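GAF domain-containing protein (PDB 4MN7) probably reduces free methionine-R-sulfoxide to methionine, as a type II GAF-domain reductase. Local coordinates at residues Q16-K21 and D26-Y31; G58-A63 and E105-S110. The protein carries 1 engineered substitution. All coordinates share one frame; numbering follows the deposited sequence.

Contact 1: Q16-K21 and D26-Y31; sequences QYLKEK and DWVGFY
V28 points from the strand at the helix and meets two neighbouring residues of it, L18 and K19. Its CG1 faces L18, lying 4.0 Å from L18 CD1, and the two side chains cross at about a right angle. The other branch, V28 CG2, reaches both L18 CB and K19 CB, each at 4.1 Å, where the foot of the lysine adds an apolar surface. L18 continues the greasy layer onto L124 and I127 of helix 118-136, and M1 of the second subunit packs on it as well. This is the helix-covered face of the GAF domain's antiparallel sheet: helix 2-21 passes through a short loop into strand 27-34 and lies over it. At the start of that strand two residues, D26 and W27, stand opposite the single D109 of strand 101-110, a classic beta bulge. The polar contact is made here. K19 has CG anti to the backbone N (chi1 -172°) and bends at its last torsion, which brings NZ to 2.9 Å from D26 O as a hydrogen-bond donor, above the carbonyl plane and 45° out of it. With an alanine here, D26 O would probably lose its lysine donor. The carboxylate of D26 is held by the backbone N of D111.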
loop_
_atom_site.group_PDB
_atom_site.type_symbol
_atom_site.label_atom_id
_atom_site.label_comp_id
_atom_site.label_asym_id
_atom_site.label_seq_id
_atom_site.Cartn_x
_atom_site.Cartn_y
_atom_site.Cartn_z
ATOM N N GLN A 16 9.214 -0.401 -6.739
ATOM C CA GLN A 16 10.588 -0.686 -6.389
ATOM C C GLN A 16 10.733 -2.157 -5.984
ATOM O O GLN A 16 11.608 -2.849 -6.486
ATOM C CB GLN A 16 11.039 0.276 -5.255
ATOM C CG GLN A 16 12.510 0.249 -4.822
ATOM C CD GLN A 16 13.511 0.387 -5.974
ATOM O OE1 GLN A 16 14.358 -0.479 -6.148
ATOM N NE2 GLN A 16 13.413 1.461 -6.757
ATOM N N TYR A 17 9.901 -2.633 -5.053
ATOM C CA TYR A 17 9.872 -4.037 -4.767
ATOM C C TYR A 17 9.696 -4.888 -6.022
ATOM O O TYR A 17 10.415 -5.866 -6.266
ATOM C CB TYR A 17 8.764 -4.333 -3.720
ATOM C CG TYR A 17 8.646 -5.788 -3.354
ATOM C CD1 TYR A 17 7.899 -6.632 -4.153
ATOM C CD2 TYR A 17 9.283 -6.348 -2.217
ATOM C CE1 TYR A 17 7.749 -7.973 -3.855
ATOM C CE2 TYR A 17 9.157 -7.730 -1.910
ATOM C CZ TYR A 17 8.378 -8.526 -2.744
ATOM O OH TYR A 17 8.101 -9.879 -2.564
ATOM N N LEU A 18 8.728 -4.551 -6.856
ATOM C CA LEU A 18 8.513 -5.387 -8.053
ATOM C C LEU A 18 9.757 -5.485 -8.960
ATOM O O LEU A 18 10.052 -6.528 -9.541
ATOM C CB LEU A 18 7.273 -4.913 -8.846
ATOM C CG LEU A 18 5.981 -5.254 -8.090
ATOM C CD1 LEU A 18 4.803 -4.484 -8.642
ATOM C CD2 LEU A 18 5.679 -6.753 -8.071
ATOM N N LYS A 19 10.439 -4.368 -9.120
ATOM C CA LYS A 19 11.592 -4.309 -10.014
ATOM C C LYS A 19 12.818 -4.950 -9.383
ATOM O O LYS A 19 13.456 -5.788 -9.984
ATOM C CB LYS A 19 11.857 -2.868 -10.418
ATOM C CG LYS A 19 12.909 -2.768 -11.498
ATOM C CD LYS A 19 13.206 -1.333 -11.866
ATOM C CE LYS A 19 14.630 -1.185 -12.371
ATOM N NZ LYS A 19 14.724 -2.023 -13.588
ATOM N N GLU A 20 13.114 -4.610 -8.139
ATOM C CA GLU A 20 14.220 -5.277 -7.399
ATOM C C GLU A 20 14.021 -6.762 -7.195
ATOM O O GLU A 20 14.979 -7.493 -7.162
ATOM C CB GLU A 20 14.325 -4.783 -5.983
ATOM C CG GLU A 20 15.068 -3.521 -5.641
ATOM C CD GLU A 20 14.984 -3.334 -4.106
ATOM O OE1 GLU A 20 15.005 -4.371 -3.383
ATOM O OE2 GLU A 20 14.851 -2.189 -3.622
ATOM N N LYS A 21 12.809 -7.240 -6.953
ATOM C CA LYS A 21 12.705 -8.670 -6.620
ATOM C C LYS A 21 12.528 -9.578 -7.764
ATOM O O LYS A 21 12.495 -10.778 -7.564
ATOM C CB LYS A 21 11.595 -8.938 -5.606
ATOM C CG LYS A 21 11.820 -8.233 -4.278
ATOM C CD LYS A 21 13.073 -8.684 -3.549
ATOM C CE LYS A 21 13.402 -7.708 -2.419
ATOM N NZ LYS A 21 14.151 -8.453 -1.377
ATOM N N ASP A 26 11.835 -5.055 -15.872
ATOM C CA ASP A 26 12.725 -3.917 -16.151
ATOM C C ASP A 26 12.121 -2.532 -16.007
ATOM O O ASP A 26 12.849 -1.609 -15.805
ATOM C CB ASP A 26 13.306 -4.060 -17.562
ATOM C CG ASP A 26 14.230 -5.254 -17.656
ATOM O OD1 ASP A 26 15.152 -5.234 -16.839
ATOM O OD2 ASP A 26 14.000 -6.201 -18.433
ATOM N N TRP A 27 10.785 -2.408 -16.068
ATOM C CA TRP A 27 10.073 -1.170 -15.885
ATOM C C TRP A 27 8.759 -1.541 -15.212
ATOM O O TRP A 27 8.080 -2.457 -15.619
ATOM C CB TRP A 27 9.815 -0.472 -17.261
ATOM C CG TRP A 27 9.336 0.967 -17.180
ATOM C CD1 TRP A 27 10.084 2.070 -17.076
ATOM C CD2 TRP A 27 7.985 1.395 -17.111
ATOM N NE1 TRP A 27 9.306 3.175 -16.981
ATOM C CE2 TRP A 27 8.000 2.781 -16.985
ATOM C CE3 TRP A 27 6.746 0.726 -17.160
ATOM C CZ2 TRP A 27 6.842 3.525 -16.879
ATOM C CZ3 TRP A 27 5.579 1.469 -17.054
ATOM C CH2 TRP A 27 5.636 2.853 -16.943
ATOM N N VAL A 28 8.433 -0.837 -14.155
ATOM C CA VAL A 28 7.200 -1.006 -13.456
ATOM C C VAL A 28 6.503 0.314 -13.255
ATOM O O VAL A 28 7.092 1.261 -12.769
ATOM C CB VAL A 28 7.446 -1.674 -12.092
ATOM C CG1 VAL A 28 6.098 -1.960 -11.418
ATOM C CG2 VAL A 28 8.216 -2.980 -12.295
ATOM N N GLY A 29 5.241 0.357 -13.624
ATOM C CA GLY A 29 4.426 1.542 -13.415
ATOM C C GLY A 29 2.983 1.303 -13.054
ATOM O O GLY A 29 2.397 0.279 -13.407
ATOM N N PHE A 30 2.422 2.286 -12.347
ATOM C CA PHE A 30 1.040 2.345 -12.080
ATOM C C PHE A 30 0.436 3.477 -12.890
ATOM O O PHE A 30 0.797 4.690 -12.713
ATOM C CB PHE A 30 0.717 2.591 -10.621
ATOM C CG PHE A 30 0.954 1.397 -9.686
ATOM C CD1 PHE A 30 2.223 0.964 -9.380
ATOM C CD2 PHE A 30 -0.102 0.774 -9.047
ATOM C CE1 PHE A 30 2.432 -0.107 -8.491
ATOM C CE2 PHE A 30 0.119 -0.260 -8.137
ATOM C CZ PHE A 30 1.395 -0.702 -7.878
ATOM N N TYR A 31 -0.520 3.072 -13.724
ATOM C CA TYR A 31 -1.374 3.990 -14.419
ATOM C C TYR A 31 -2.707 4.005 -13.751
ATOM O O TYR A 31 -3.216 2.945 -13.376
ATOM C CB TYR A 31 -1.573 3.576 -15.873
ATOM C CG TYR A 31 -0.375 3.836 -16.750
ATOM C CD1 TYR A 31 -0.209 5.068 -17.380
ATOM C CD2 TYR A 31 0.557 2.851 -16.980
ATOM C CE1 TYR A 31 0.886 5.324 -18.154
ATOM C CE2 TYR A 31 1.634 3.072 -17.805
ATOM C CZ TYR A 31 1.794 4.327 -18.393
ATOM O OH TYR A 31 2.883 4.569 -19.202
#

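Contact 2: G58-A63 and E105-S110; sequences GLCSLA and EIDIDS
C60 and D107 are the nearest CA pair between helix 59-63 and strand 105-110, 6.9 Å apart. One helical turn later A63 comes beside E105, with 7.5 Å between CA atoms. The two segments run roughly antiparallel, at 148° between their N-to-C directions, and their axes come within 9.3 Å of each other. G58 occupies the N-cap, and its O accepts a hydrogen bond from L62 N in the first turn.

C60 meets two acids of the strand, E105 and D107, and A63 meets E105 alone. E105 points at the helix with CG in the crowded position between backbone N and carbonyl carbon (chi1 63°); its chain then runs extended, so that the carboxylate ends against C60. There OE1 of E105 lies 2.5 Å from C60 O, while OE2 lies 3.1 Å from C60 CB, a fit so unusually tight that its detail is doubtful. The methyl of A63 lies beside the same group, its CB 3.9 Å from E105 OE1. C60 has SG anti to its carbonyl carbon (chi1 -74°), which carries the sulfur across to D107. SG is 3.2 Å from D107 OD2, and E105 OE2 lies a little farther from the same sulfur. D107 OD1 in turn has E91 OE2 of the adjacent strand close by, so the buried sulfur sits beside a group of three acids, E105, D107 and E91.

V93 of strand 90-98 and Y31 of strand 27-34 touch both E105 and D107. Lying on the sheet face turned from helices 2-21 and 118-136, this acid-lined meeting of helix and strand belongs to the ligand-pocket side of a GAF fold, consistent with the site where free methionine-R-sulfoxide reductases receive their substrate.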
loop_
_atom_site.group_PDB
_atom_site.type_symbol
_atom_site.label_atom_id
_atom_site.label_comp_id
_atom_site.label_asym_id
_atom_site.label_seq_id
_atom_site.Cartn_x
_atom_site.Cartn_y
_atom_site.Cartn_z
ATOM N N GLY A 58 -3.385 0.290 -27.504
ATOM C CA GLY A 58 -2.231 -0.270 -26.793
ATOM C C GLY A 58 -2.588 -1.310 -25.724
ATOM O O GLY A 58 -3.762 -1.497 -25.357
ATOM N N LEU A 59 -1.581 -1.997 -25.200
ATOM C CA LEU A 59 -1.827 -2.954 -24.125
ATOM C C LEU A 59 -2.323 -2.225 -22.857
ATOM O O LEU A 59 -3.110 -2.733 -22.097
ATOM C CB LEU A 59 -0.551 -3.674 -23.774
ATOM C CG LEU A 59 0.129 -4.370 -24.943
ATOM C CD1 LEU A 59 1.533 -4.782 -24.506
ATOM C CD2 LEU A 59 -0.687 -5.572 -25.365
ATOM N N CYS A 60 -1.828 -1.039 -22.609
ATOM C CA CYS A 60 -2.246 -0.341 -21.422
ATOM C C CYS A 60 -3.794 -0.139 -21.474
ATOM O O CYS A 60 -4.506 -0.302 -20.482
ATOM C CB CYS A 60 -1.463 0.934 -21.309
ATOM S SG CYS A 60 0.264 0.670 -20.791
ATOM N N SER A 61 -4.340 0.219 -22.622
ATOM C CA SER A 61 -5.780 0.434 -22.695
ATOM C C SER A 61 -6.509 -0.841 -22.595
ATOM O O SER A 61 -7.592 -0.918 -21.967
ATOM C CB SER A 61 -6.171 1.024 -24.072
ATOM O OG SER A 61 -5.491 2.210 -24.192
ATOM N N LEU A 62 -5.952 -1.838 -23.278
ATOM C CA LEU A 62 -6.631 -3.118 -23.390
ATOM C C LEU A 62 -6.993 -3.700 -22.024
ATOM O O LEU A 62 -8.093 -4.207 -21.866
ATOM C CB LEU A 62 -5.843 -4.129 -24.260
ATOM C CG LEU A 62 -6.629 -5.202 -24.982
ATOM C CD1 LEU A 62 -7.655 -4.524 -25.881
ATOM C CD2 LEU A 62 -5.711 -6.125 -25.805
ATOM N N ALA A 63 -6.096 -3.594 -21.038
ATOM C CA ALA A 63 -6.365 -4.233 -19.744
ATOM C C ALA A 63 -7.586 -3.611 -19.072
ATOM O O ALA A 63 -8.340 -4.254 -18.393
ATOM C CB ALA A 63 -5.179 -4.118 -18.844
ATOM N N GLU A 105 -4.072 0.351 -13.410
ATOM C CA GLU A 105 -3.340 -0.879 -13.789
ATOM C C GLU A 105 -1.909 -0.874 -13.366
ATOM O O GLU A 105 -1.323 0.202 -13.115
ATOM C CB GLU A 105 -3.429 -1.038 -15.320
ATOM C CG GLU A 105 -2.750 0.102 -16.050
ATOM C CD GLU A 105 -3.043 0.076 -17.561
ATOM O OE1 GLU A 105 -4.055 -0.487 -17.993
ATOM O OE2 GLU A 105 -2.188 0.519 -18.299
ATOM N N ILE A 106 -1.290 -2.036 -13.382
ATOM C CA ILE A 106 0.163 -2.151 -13.215
ATOM C C ILE A 106 0.644 -2.568 -14.578
ATOM O O ILE A 106 0.166 -3.545 -15.096
ATOM C CB ILE A 106 0.520 -3.242 -12.179
ATOM C CG1 ILE A 106 -0.169 -2.932 -10.868
ATOM C CG2 ILE A 106 2.019 -3.333 -11.933
ATOM C CD1 ILE A 106 0.130 -3.894 -9.781
ATOM N N ASP A 107 1.615 -1.825 -15.126
ATOM C CA ASP A 107 2.239 -2.076 -16.407
ATOM C C ASP A 107 3.677 -2.408 -16.194
ATOM O O ASP A 107 4.432 -1.609 -15.611
ATOM C CB ASP A 107 2.131 -0.795 -17.257
ATOM C CG ASP A 107 2.688 -0.935 -18.674
ATOM O OD1 ASP A 107 2.738 -2.077 -19.205
ATOM O OD2 ASP A 107 3.063 0.121 -19.275
ATOM N N ILE A 108 4.081 -3.579 -16.667
ATOM C CA ILE A 108 5.483 -4.004 -16.521
ATOM C C ILE A 108 6.080 -4.455 -17.860
ATOM O O ILE A 108 5.521 -5.295 -18.560
ATOM C CB ILE A 108 5.562 -5.184 -15.523
ATOM C CG1 ILE A 108 4.948 -4.799 -14.201
ATOM C CG2 ILE A 108 6.992 -5.590 -15.293
ATOM C CD1 ILE A 108 4.901 -5.922 -13.148
ATOM N N ASP A 109 7.267 -3.953 -18.154
ATOM C CA ASP A 109 8.037 -4.277 -19.350
ATOM C C ASP A 109 9.217 -5.159 -18.908
ATOM O O ASP A 109 9.847 -4.931 -17.850
ATOM C CB ASP A 109 8.732 -3.004 -19.950
ATOM C CG ASP A 109 7.762 -2.070 -20.692
ATOM O OD1 ASP A 109 6.897 -1.483 -20.044
ATOM O OD2 ASP A 109 7.897 -1.889 -21.915
ATOM N N SER A 110 9.529 -6.121 -19.758
ATOM C CA SER A 110 10.725 -6.897 -19.657
ATOM C C SER A 110 11.527 -6.795 -20.971
ATOM O O SER A 110 10.941 -6.923 -22.049
ATOM C CB SER A 110 10.363 -8.359 -19.495
ATOM O OG SER A 110 11.576 -9.108 -19.329
#

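From the N terminus, helix 2-21 passes through a four-residue connection into strand 27-34, and contact 1 closes this short loop. Contact 2 opens later, at 58-63, and spans 41 residues, among them strands 70-72 and 90-98, before 105-110 closes it; the two therefore follow in series, neither nested nor crossed. Their centres lie about 12 Å apart. They join through the sheet, in which strands 27-34 and 101-110 are antiparallel neighbours: backbone pairs Y31 O with E105 N and D26 N with D109 O probably form hydrogen bonds. Contact 1 thus fixes the N-terminal helix to one face of the sheet, and contact 2 sets helix 59-66 against the other.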